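Local structure of L-lysine 6-monooxygenase involved in desferrioxamine biosynthesis (Erwinia amylovora CFBP1430, 5O8P) at residues Gly85-Tyr88 with Ser89-Ile92; Glu206-Tyr209 with Asp210-Asp214; Cys168-Pro171 with Tyr172-Arg175; Ser180-Leu183 with Leu184-Lys188. The protein probably catalyses the NADPH-dependent, FAD-requiring N-hydroxylation of cadaverine, a step in the biosynthesis of the siderophore desferrioxamine. All coordinates share one frame; numbering follows the deposited sequence.

Contact 1 (85-92) comes first along the chain, followed by contact 3 (168-175), contact 4 (180-188) and contact 2 (206-214). Contacts 4 and 2 lie on helices 182-190 and 202-213, which precede and follow strand 194-198 of the five-stranded parallel sheet. Their centres are about 12 Å apart, and D210 OD2 joins them by a salt bridge to K186 NZ. Contact 3 sits in the loop before edge strand 177-178, its centre about 16 Å from that of contact 4. Contact 1 stands apart at a subunit interface, its centre about 46 Å from that of contact 3, across the chain's centre. Contacts 2 and 4, with contact 3 beside them, lie in what is probably the Rossmann-type NADP-binding region.

Contact 1 (Gly85-Tyr88 with Ser89-Ile92)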
loop_
_atom_site.group_PDB
_atom_site.type_symbol
_atom_site.label_atom_id
_atom_site.label_comp_id
_atom_site.label_asym_id
_atom_site.label_seq_id
_atom_site.Cartn_x
_atom_site.Cartn_y
_atom_site.Cartn_z
ATOM N N GLY B 85 7.973 -22.552 -17.356
ATOM C CA GLY B 85 7.329 -23.454 -16.409
ATOM C C GLY B 85 7.182 -22.854 -15.021
ATOM O O GLY B 85 7.105 -23.600 -14.044
ATOM N N LYS B 86 7.103 -21.521 -14.951
ATOM C CA LYS B 86 7.015 -20.767 -13.697
ATOM C C LYS B 86 5.843 -19.767 -13.624
ATOM O O LYS B 86 5.823 -18.897 -12.741
ATOM C CB LYS B 86 8.317 -19.987 -13.500
ATOM C CG LYS B 86 8.493 -18.805 -14.451
ATOM C CD LYS B 86 9.794 -18.073 -14.207
ATOM C CE LYS B 86 9.747 -17.187 -12.967
ATOM N NZ LYS B 86 11.080 -16.566 -12.726
ATOM N N LEU B 87 4.880 -19.858 -14.534
ATOM C CA LEU B 87 3.819 -18.852 -14.602
ATOM C C LEU B 87 3.029 -18.806 -13.307
ATOM O O LEU B 87 2.587 -17.735 -12.905
ATOM C CB LEU B 87 2.885 -19.093 -15.788
ATOM C CG LEU B 87 1.673 -18.168 -15.946
ATOM C CD1 LEU B 87 2.048 -16.702 -16.100
ATOM C CD2 LEU B 87 0.850 -18.626 -17.142
ATOM N N TYR B 88 2.856 -19.949 -12.647
ATOM C CA TYR B 88 2.098 -19.967 -11.410
ATOM C C TYR B 88 2.840 -19.241 -10.298
ATOM O O TYR B 88 2.219 -18.619 -9.432
ATOM C CB TYR B 88 1.713 -21.387 -10.976
ATOM C CG TYR B 88 0.432 -21.373 -10.191
ATOM C CD1 TYR B 88 -0.804 -21.422 -10.837
ATOM C CD2 TYR B 88 0.443 -21.238 -8.798
ATOM C CE1 TYR B 88 -1.989 -21.353 -10.120
ATOM C CE2 TYR B 88 -0.740 -21.170 -8.068
ATOM C CZ TYR B 88 -1.956 -21.227 -8.733
ATOM O OH TYR B 88 -3.140 -21.168 -8.025
ATOM N N SER B 89 4.166 -19.310 -10.323
ATOM C CA SER B 89 4.971 -18.574 -9.357
ATOM C C SER B 89 4.827 -17.079 -9.570
ATOM O O SER B 89 4.659 -16.327 -8.622
ATOM C CB SER B 89 6.426 -18.965 -9.450
ATOM O OG SER B 89 7.149 -18.241 -8.477
ATOM N N PHE B 90 4.893 -16.664 -10.826
ATOM C CA PHE B 90 4.676 -15.266 -11.206
ATOM C C PHE B 90 3.275 -14.745 -10.799
ATOM O O PHE B 90 3.120 -13.558 -10.463
ATOM C CB PHE B 90 4.883 -15.109 -12.711
ATOM C CG PHE B 90 4.776 -13.704 -13.183
ATOM C CD1 PHE B 90 5.809 -12.818 -12.958
ATOM C CD2 PHE B 90 3.635 -13.251 -13.827
ATOM C CE1 PHE B 90 5.720 -11.501 -13.376
ATOM C CE2 PHE B 90 3.537 -11.932 -14.248
ATOM C CZ PHE B 90 4.583 -11.058 -14.026
ATOM N N TYR B 91 2.285 -15.643 -10.856
ATOM C CA TYR B 91 0.903 -15.374 -10.452
ATOM C C TYR B 91 0.823 -15.133 -8.958
ATOM O O TYR B 91 0.219 -14.159 -8.526
ATOM C CB TYR B 91 -0.004 -16.543 -10.893
ATOM C CG TYR B 91 -1.429 -16.632 -10.345
ATOM C CD1 TYR B 91 -2.495 -16.021 -11.001
ATOM C CD2 TYR B 91 -1.711 -17.379 -9.207
ATOM C CE1 TYR B 91 -3.799 -16.109 -10.519
ATOM C CE2 TYR B 91 -3.008 -17.487 -8.712
ATOM C CZ TYR B 91 -4.059 -16.846 -9.375
ATOM O OH TYR B 91 -5.348 -16.940 -8.895
ATOM N N ILE B 92 1.456 -16.010 -8.184
ATOM C CA ILE B 92 1.597 -15.841 -6.729
ATOM C C ILE B 92 2.383 -14.572 -6.368
ATOM O O ILE B 92 2.018 -13.870 -5.447
ATOM C CB ILE B 92 2.282 -17.075 -6.092
ATOM C CG1 ILE B 92 1.368 -18.303 -6.212
ATOM C CG2 ILE B 92 2.648 -16.835 -4.628
ATOM C CD1 ILE B 92 2.065 -19.631 -5.975
#
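Contact 1 is a local contact within the first turns of helix 87-93, a short helix buried where three subunits of the tetramer meet. G85 ends the preceding helix 77-83 in a Schellman motif, and K86 follows at once as the N-cap of the new one. The K86 carbonyl starts the helical bonding: F90 N reaches K86 O at 3.1 Å with an N-H...O angle of 168°, while S89 N makes a weak bond to the same oxygen. Y91 N to L87 O and I92 N to Y88 O continue the i to i+4 pattern.

Among the side chains, Y88 carries most of the contact. Its CG stands anti to the backbone N (chi1 -151°), as does that of Y91, and the two phenols run side by side in the same direction. Their planes are inclined by 40° with centroids 5.0 Å apart, an oblique pairing in which Y91 CD2 lies over one face of the Y88 ring, toward its rim. The paired tyrosines point into the second subunit, where Y88 OH hydrogen-bonds T244 of that subunit. S89 OG bonds Y283 of the third subunit, and K86 NZ forms a salt bridge with E102 of its own chain. On another side of the helix, L87 CD1 approaches F90 CD2 at 4.4 Å; F90 also meets F61 edge-to-face and packs on helix 77-83. I92 meets the Y88 ring at its edge, with I92 CD1 3.6 Å from Y88 CD2.

Contact 2 (Glu206-Tyr209 with Asp210-Asp214); sequences EIYY and DLLTD
Helix 202-213 is the crossover of a beta-alpha-beta unit between strands 194-198 and 221-225, and this local contact spans its last two turns. The backbone bonds run i to i+4, from D210 N to E206 O through L211 N to I207 O (2.9 Å) and L212 N to Y208 O. At the C-terminal end Y209 O is gripped twice: T213 N arrives at 3.1 Å and T213 OG1 at 2.9 Å, from opposite faces of the carbonyl plane. T213 can make the second bond because a chi1 of -64° swings its hydroxyl back toward the preceding turn.

I207 and L211 lie alongside each other, CG2 to CD1 at 3.8 Å, on the side that packs against Y182 of helix 182-190. On the flank toward the sheet, Y208 CE1 meets L212 CD2 at 4.1 Å; the Y208 ring stacks with W224 and its hydroxyl bonds L222 O. E206 is salt-bridged to R100, an NADP(+)-binding residue. The pattern of G199, G201 and A204, running from the turn after strand 194-198 into the helix, is consistent with the dinucleotide-binding beta-alpha-beta unit of a Rossmann fold.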
loop_
_atom_site.group_PDB
_atom_site.type_symbol
_atom_site.label_atom_id
_atom_site.label_comp_id
_atom_site.label_asym_id
_atom_site.label_seq_id
_atom_site.Cartn_x
_atom_site.Cartn_y
_atom_site.Cartn_z
ATOM N N GLU B 206 19.226 4.552 -7.723
ATOM C CA GLU B 206 19.437 3.112 -7.523
ATOM C C GLU B 206 20.836 2.813 -7.030
ATOM O O GLU B 206 21.006 1.979 -6.144
ATOM C CB GLU B 206 19.200 2.346 -8.811
ATOM C CG GLU B 206 17.735 2.198 -9.128
ATOM C CD GLU B 206 17.459 1.610 -10.494
ATOM O OE1 GLU B 206 18.411 1.393 -11.277
ATOM O OE2 GLU B 206 16.264 1.359 -10.788
ATOM N N ILE B 207 21.814 3.506 -7.613
ATOM C CA ILE B 207 23.202 3.406 -7.203
ATOM C C ILE B 207 23.366 3.932 -5.793
ATOM O O ILE B 207 23.956 3.251 -4.969
ATOM C CB ILE B 207 24.147 4.160 -8.177
ATOM C CG1 ILE B 207 24.268 3.370 -9.468
ATOM C CG2 ILE B 207 25.529 4.397 -7.573
ATOM C CD1 ILE B 207 24.972 4.101 -10.589
ATOM N N TYR B 208 22.847 5.130 -5.520
ATOM C CA TYR B 208 22.946 5.714 -4.181
ATOM C C TYR B 208 22.384 4.781 -3.111
ATOM O O TYR B 208 23.003 4.574 -2.076
ATOM C CB TYR B 208 22.264 7.081 -4.096
ATOM C CG TYR B 208 22.644 7.814 -2.836
ATOM C CD1 TYR B 208 21.899 7.661 -1.670
ATOM C CD2 TYR B 208 23.771 8.631 -2.802
ATOM C CE1 TYR B 208 22.242 8.329 -0.510
ATOM C CE2 TYR B 208 24.142 9.295 -1.643
ATOM C CZ TYR B 208 23.376 9.151 -0.496
ATOM O OH TYR B 208 23.752 9.825 0.649
ATOM N N TYR B 209 21.224 4.209 -3.378
ATOM C CA TYR B 209 20.635 3.230 -2.482
ATOM C C TYR B 209 21.519 1.990 -2.313
ATOM O O TYR B 209 21.664 1.469 -1.205
ATOM C CB TYR B 209 19.236 2.831 -2.978
ATOM C CG TYR B 209 18.492 1.981 -1.987
ATOM C CD1 TYR B 209 17.816 2.555 -0.916
ATOM C CD2 TYR B 209 18.494 0.602 -2.099
ATOM C CE1 TYR B 209 17.147 1.774 0.004
ATOM C CE2 TYR B 209 17.824 -0.184 -1.183
ATOM C CZ TYR B 209 17.160 0.412 -0.134
ATOM O OH TYR B 209 16.494 -0.368 0.758
ATOM N N ASP B 210 22.095 1.518 -3.416
ATOM C CA ASP B 210 22.938 0.318 -3.409
ATOM C C ASP B 210 24.148 0.525 -2.505
ATOM O O ASP B 210 24.452 -0.329 -1.679
ATOM C CB ASP B 210 23.400 -0.018 -4.835
ATOM C CG ASP B 210 23.858 -1.456 -4.991
ATOM O OD1 ASP B 210 23.035 -2.362 -4.755
ATOM O OD2 ASP B 210 25.019 -1.670 -5.411
ATOM N N LEU B 211 24.807 1.674 -2.664
ATOM C CA LEU B 211 25.983 2.028 -1.872
ATOM C C LEU B 211 25.633 2.326 -0.418
ATOM O O LEU B 211 26.380 1.937 0.479
ATOM C CB LEU B 211 26.733 3.224 -2.495
ATOM C CG LEU B 211 27.348 2.965 -3.879
ATOM C CD1 LEU B 211 27.846 4.259 -4.510
ATOM C CD2 LEU B 211 28.467 1.953 -3.785
ATOM N N LEU B 212 24.509 3.010 -0.190
ATOM C CA LEU B 212 24.038 3.337 1.168
ATOM C C LEU B 212 23.803 2.081 2.007
ATOM O O LEU B 212 24.057 2.079 3.207
ATOM C CB LEU B 212 22.754 4.174 1.118
ATOM C CG LEU B 212 22.170 4.660 2.454
ATOM C CD1 LEU B 212 23.187 5.464 3.252
ATOM C CD2 LEU B 212 20.921 5.495 2.215
ATOM N N THR B 213 23.329 1.024 1.361
ATOM C CA THR B 213 23.159 -0.279 1.992
ATOM C C THR B 213 24.422 -0.766 2.699
ATOM O O THR B 213 24.336 -1.303 3.789
ATOM C CB THR B 213 22.694 -1.311 0.941
ATOM O OG1 THR B 213 21.394 -0.932 0.457
ATOM C CG2 THR B 213 22.642 -2.720 1.506
ATOM N N ASP B 214 25.590 -0.549 2.100
ATOM C CA ASP B 214 26.857 -1.018 2.668
ATOM C C ASP B 214 27.719 0.096 3.282
ATOM O O ASP B 214 28.928 -0.090 3.468
ATOM C CB ASP B 214 27.658 -1.765 1.592
ATOM C CG ASP B 214 26.881 -2.906 0.956
ATOM O OD1 ASP B 214 26.052 -3.555 1.638
ATOM O OD2 ASP B 214 27.121 -3.163 -0.239
#

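Contact 3 (Cys168-Pro171 with Tyr172-Arg175); sequences CSQP and YRER
P171 and Y172 meet in a CH-pi contact in a 3-10 turn, on the surface loop between strands 162-163 and 177-178. The turn is fastened by Y172 N, which donates to S169 O at 2.9 Å, an i to i+3 bond.

With chi1 at -46°, the Y172 side chain leaves beside its own backbone N, and this folds the ring back against P171. P171 CB consequently rests over one face, 4.0 Å from the ring centroid and 21° off the normal, displaced toward the rim on the CE2 side. The pyrrolidine crosses the phenol at a slant. The Y172 ring also packs on W310 and F316, from strands 303-311 and 315-322, so the turn is laid against these two strands. W310 receives R175 as well, in a cation-pi contact.

R173 follows another course. Its side chain runs back past the Q170 carbonyl oxygen, placing R173 CG 3.4 Å from Q170 O, before bending at chi3. C168 and S169 face strand 303-311, where C168 touches L305, a residue of the NADP(+) site, and S169 touches M308; S169 OG also hydrogen-bonds P166 O, just before the turn. At the rim of the Y172 ring, in its plane, C168 O lies 4.0 Å from Y172 CE2.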
loop_
_atom_site.group_PDB
_atom_site.type_symbol
_atom_site.label_atom_id
_atom_site.label_comp_id
_atom_site.label_asym_id
_atom_site.label_seq_id
_atom_site.Cartn_x
_atom_site.Cartn_y
_atom_site.Cartn_z
ATOM N N CYS B 168 33.281 19.011 -19.256
ATOM C CA CYS B 168 34.466 19.209 -18.414
ATOM C C CYS B 168 35.069 17.918 -17.820
ATOM O O CYS B 168 36.200 17.937 -17.346
ATOM C CB CYS B 168 34.133 20.188 -17.282
ATOM S SG CYS B 168 32.976 19.522 -16.064
ATOM N N SER B 169 34.321 16.813 -17.835
ATOM C CA SER B 169 34.800 15.524 -17.320
ATOM C C SER B 169 35.654 14.686 -18.300
ATOM O O SER B 169 36.303 13.727 -17.869
ATOM C CB SER B 169 33.606 14.692 -16.812
ATOM O OG SER B 169 32.827 14.155 -17.878
ATOM N N GLN B 170 35.684 15.046 -19.588
ATOM C CA GLN B 170 36.342 14.210 -20.624
ATOM C C GLN B 170 37.796 13.838 -20.309
ATOM O O GLN B 170 38.211 12.714 -20.598
ATOM C CB GLN B 170 36.231 14.860 -22.028
ATOM C CG GLN B 170 36.925 14.125 -23.191
ATOM C CD GLN B 170 38.403 14.504 -23.386
ATOM O OE1 GLN B 170 38.741 15.642 -23.717
ATOM N NE2 GLN B 170 39.284 13.536 -23.185
ATOM N N PRO B 171 38.569 14.766 -19.715
ATOM C CA PRO B 171 39.942 14.390 -19.362
ATOM C C PRO B 171 40.108 13.364 -18.222
ATOM O O PRO B 171 41.229 12.954 -17.958
ATOM C CB PRO B 171 40.578 15.731 -18.961
ATOM C CG PRO B 171 39.725 16.773 -19.595
ATOM C CD PRO B 171 38.344 16.213 -19.537
ATOM N N TYR B 172 39.032 12.969 -17.541
ATOM C CA TYR B 172 39.135 12.049 -16.403
ATOM C C TYR B 172 38.272 10.803 -16.589
ATOM O O TYR B 172 38.001 10.087 -15.628
ATOM C CB TYR B 172 38.768 12.795 -15.114
ATOM C CG TYR B 172 39.435 14.149 -15.018
ATOM C CD1 TYR B 172 40.712 14.282 -14.485
ATOM C CD2 TYR B 172 38.806 15.296 -15.502
ATOM C CE1 TYR B 172 41.339 15.525 -14.411
ATOM C CE2 TYR B 172 39.427 16.542 -15.440
ATOM C CZ TYR B 172 40.696 16.652 -14.892
ATOM O OH TYR B 172 41.317 17.881 -14.822
ATOM N N ARG B 173 37.882 10.522 -17.831
ATOM C CA ARG B 173 37.139 9.305 -18.182
ATOM C C ARG B 173 37.717 8.057 -17.541
ATOM O O ARG B 173 36.970 7.166 -17.154
ATOM C CB ARG B 173 37.111 9.113 -19.691
ATOM C CG ARG B 173 36.124 10.032 -20.411
ATOM C CD ARG B 173 36.229 9.911 -21.926
ATOM N NE ARG B 173 34.918 9.983 -22.589
ATOM C CZ ARG B 173 33.991 9.016 -22.579
ATOM N NH1 ARG B 173 34.187 7.866 -21.928
ATOM N NH2 ARG B 173 32.838 9.202 -23.225
ATOM N N GLU B 174 39.048 8.001 -17.451
ATOM C CA GLU B 174 39.740 6.863 -16.840
ATOM C C GLU B 174 39.459 6.679 -15.343
ATOM O O GLU B 174 39.479 5.558 -14.872
ATOM C CB GLU B 174 41.254 6.944 -17.087
ATOM C CG GLU B 174 41.641 6.860 -18.568
ATOM C CD GLU B 174 43.157 6.682 -18.819
ATOM O OE1 GLU B 174 43.998 7.080 -17.969
ATOM O OE2 GLU B 174 43.523 6.144 -19.895
ATOM N N ARG B 175 39.210 7.763 -14.605
ATOM C CA ARG B 175 39.037 7.699 -13.127
ATOM C C ARG B 175 37.606 7.536 -12.641
ATOM O O ARG B 175 37.330 6.691 -11.793
ATOM C CB ARG B 175 39.630 8.932 -12.458
ATOM C CG ARG B 175 41.129 8.848 -12.351
ATOM C CD ARG B 175 41.730 10.103 -11.781
ATOM N NE ARG B 175 42.999 10.392 -12.434
ATOM C CZ ARG B 175 44.139 9.720 -12.249
ATOM N NH1 ARG B 175 44.208 8.696 -11.399
ATOM N NH2 ARG B 175 45.231 10.082 -12.917
#

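Contact 4 (Ser180-Leu183 with Leu184-Lys188)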
loop_
_atom_site.group_PDB
_atom_site.type_symbol
_atom_site.label_atom_id
_atom_site.label_comp_id
_atom_site.label_asym_id
_atom_site.label_seq_id
_atom_site.Cartn_x
_atom_site.Cartn_y
_atom_site.Cartn_z
ATOM N N SER B 180 26.380 3.325 -16.347
ATOM C CA SER B 180 26.431 2.139 -17.218
ATOM C C SER B 180 27.564 1.153 -16.933
ATOM O O SER B 180 27.446 -0.016 -17.284
ATOM C CB SER B 180 26.530 2.576 -18.671
ATOM O OG SER B 180 27.503 3.578 -18.811
ATOM N N GLU B 181 28.659 1.624 -16.331
ATOM C CA GLU B 181 29.775 0.769 -15.962
ATOM C C GLU B 181 29.830 0.506 -14.445
ATOM O O GLU B 181 30.894 0.138 -13.906
ATOM C CB GLU B 181 31.062 1.455 -16.397
ATOM C CG GLU B 181 31.106 1.953 -17.836
ATOM C CD GLU B 181 32.370 2.786 -18.094
ATOM O OE1 GLU B 181 33.496 2.216 -18.111
ATOM O OE2 GLU B 181 32.246 4.026 -18.255
ATOM N N TYR B 182 28.714 0.718 -13.740
ATOM C CA TYR B 182 28.714 0.713 -12.278
ATOM C C TYR B 182 29.021 -0.665 -11.698
ATOM O O TYR B 182 29.931 -0.799 -10.888
ATOM C CB TYR B 182 27.378 1.224 -11.699
ATOM C CG TYR B 182 27.209 0.942 -10.216
ATOM C CD1 TYR B 182 28.021 1.579 -9.274
ATOM C CD2 TYR B 182 26.255 0.036 -9.762
ATOM C CE1 TYR B 182 27.885 1.308 -7.920
ATOM C CE2 TYR B 182 26.093 -0.221 -8.402
ATOM C CZ TYR B 182 26.909 0.415 -7.483
ATOM O OH TYR B 182 26.787 0.168 -6.126
ATOM N N LEU B 183 28.265 -1.680 -12.092
ATOM C CA LEU B 183 28.454 -2.997 -11.492
ATOM C C LEU B 183 29.871 -3.535 -11.641
ATOM O O LEU B 183 30.359 -4.168 -10.716
ATOM C CB LEU B 183 27.439 -4.021 -12.009
ATOM C CG LEU B 183 26.109 -4.158 -11.239
ATOM C CD1 LEU B 183 25.460 -5.474 -11.656
ATOM C CD2 LEU B 183 26.242 -4.098 -9.715
ATOM N N LEU B 184 30.529 -3.242 -12.754
ATOM C CA LEU B 184 31.930 -3.664 -12.972
ATOM C C LEU B 184 32.910 -2.968 -12.027
ATOM O O LEU B 184 33.896 -3.570 -11.609
ATOM C CB LEU B 184 32.396 -3.377 -14.405
ATOM C CG LEU B 184 31.562 -3.753 -15.640
ATOM C CD1 LEU B 184 32.290 -3.274 -16.902
ATOM C CD2 LEU B 184 31.233 -5.246 -15.696
ATOM N N ASN B 185 32.643 -1.702 -11.706
ATOM C CA ASN B 185 33.527 -0.896 -10.856
ATOM C C ASN B 185 33.086 -0.773 -9.384
ATOM O O ASN B 185 33.708 -0.044 -8.616
ATOM C CB ASN B 185 33.664 0.496 -11.461
ATOM C CG ASN B 185 34.368 0.476 -12.800
ATOM O OD1 ASN B 185 35.571 0.744 -12.888
ATOM N ND2 ASN B 185 33.632 0.154 -13.849
ATOM N N LYS B 186 32.035 -1.484 -8.989
ATOM C CA LYS B 186 31.461 -1.324 -7.658
ATOM C C LYS B 186 32.447 -1.722 -6.571
ATOM O O LYS B 186 32.658 -0.983 -5.595
ATOM C CB LYS B 186 30.194 -2.162 -7.515
ATOM C CG LYS B 186 29.501 -1.997 -6.171
ATOM C CD LYS B 186 28.281 -2.874 -6.078
ATOM C CE LYS B 186 27.807 -2.957 -4.650
ATOM N NZ LYS B 186 26.634 -3.862 -4.608
ATOM N N GLU B 187 33.036 -2.900 -6.742
ATOM C CA GLU B 187 33.995 -3.415 -5.784
ATOM C C GLU B 187 35.161 -2.423 -5.601
ATOM O O GLU B 187 35.627 -2.213 -4.485
ATOM C CB GLU B 187 34.487 -4.795 -6.226
ATOM C CG GLU B 187 35.205 -5.555 -5.119
ATOM C CD GLU B 187 36.270 -6.511 -5.625
ATOM O OE1 GLU B 187 36.027 -7.211 -6.636
ATOM O OE2 GLU B 187 37.351 -6.562 -4.996
ATOM N N LYS B 188 35.599 -1.796 -6.691
ATOM C CA LYS B 188 36.684 -0.806 -6.664
ATOM C C LYS B 188 36.260 0.516 -6.027
ATOM O O LYS B 188 37.068 1.176 -5.373
ATOM C CB LYS B 188 37.227 -0.604 -8.085
ATOM C CG LYS B 188 38.351 0.406 -8.262
ATOM C CD LYS B 188 37.831 1.712 -8.846
ATOM C CE LYS B 188 38.931 2.528 -9.521
ATOM N NZ LYS B 188 38.318 3.559 -10.410
#
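Hydrogen bonds and a tyrosine-lysine packing contact hold together the opening turn of helix 182-190, the helix leading into strand 194-198 of the parallel sheet. The hydrogen bonds gather on N185. Its first torsion (chi1 -65°) brings the side-chain amide round to the start of the helix, and ND2 donates to E181 O at 2.7 Å with an N-H...O angle of 158°. E181 O lies close to the plane of that amide. The backbone bonds are poorer: N185 N makes a weak, long bond to E181 O and another weak one to Y182 O. In this loosely bonded turn the side-chain amide therefore supplements the main-chain bonding.

Packing is led by Y182 and K186, one turn apart. The lysine is fully extended, its CG anti to the backbone N (chi1 -177°), and the aliphatic chain slants across the phenol. K186 CB lies over one face toward the rim, CG comes within 3.8 Å of Y182 CZ, and CD lies 3.4 Å from Y182 OH. On the neighbouring flank L183 CD2 approaches K186 CD at 4.3 Å.

Charge enters at the ends of these two side chains, since both reach D210 OD2 on helix 202-213, Y182 OH by a hydrogen bond and K186 NZ by a salt bridge. A hydroxyl and an ammonium meeting on one carboxylate oxygen would probably stabilise its negative charge, and the lysine chain crossing the tyrosine probably helps to aim both groups at that acceptor, tying the two helices together.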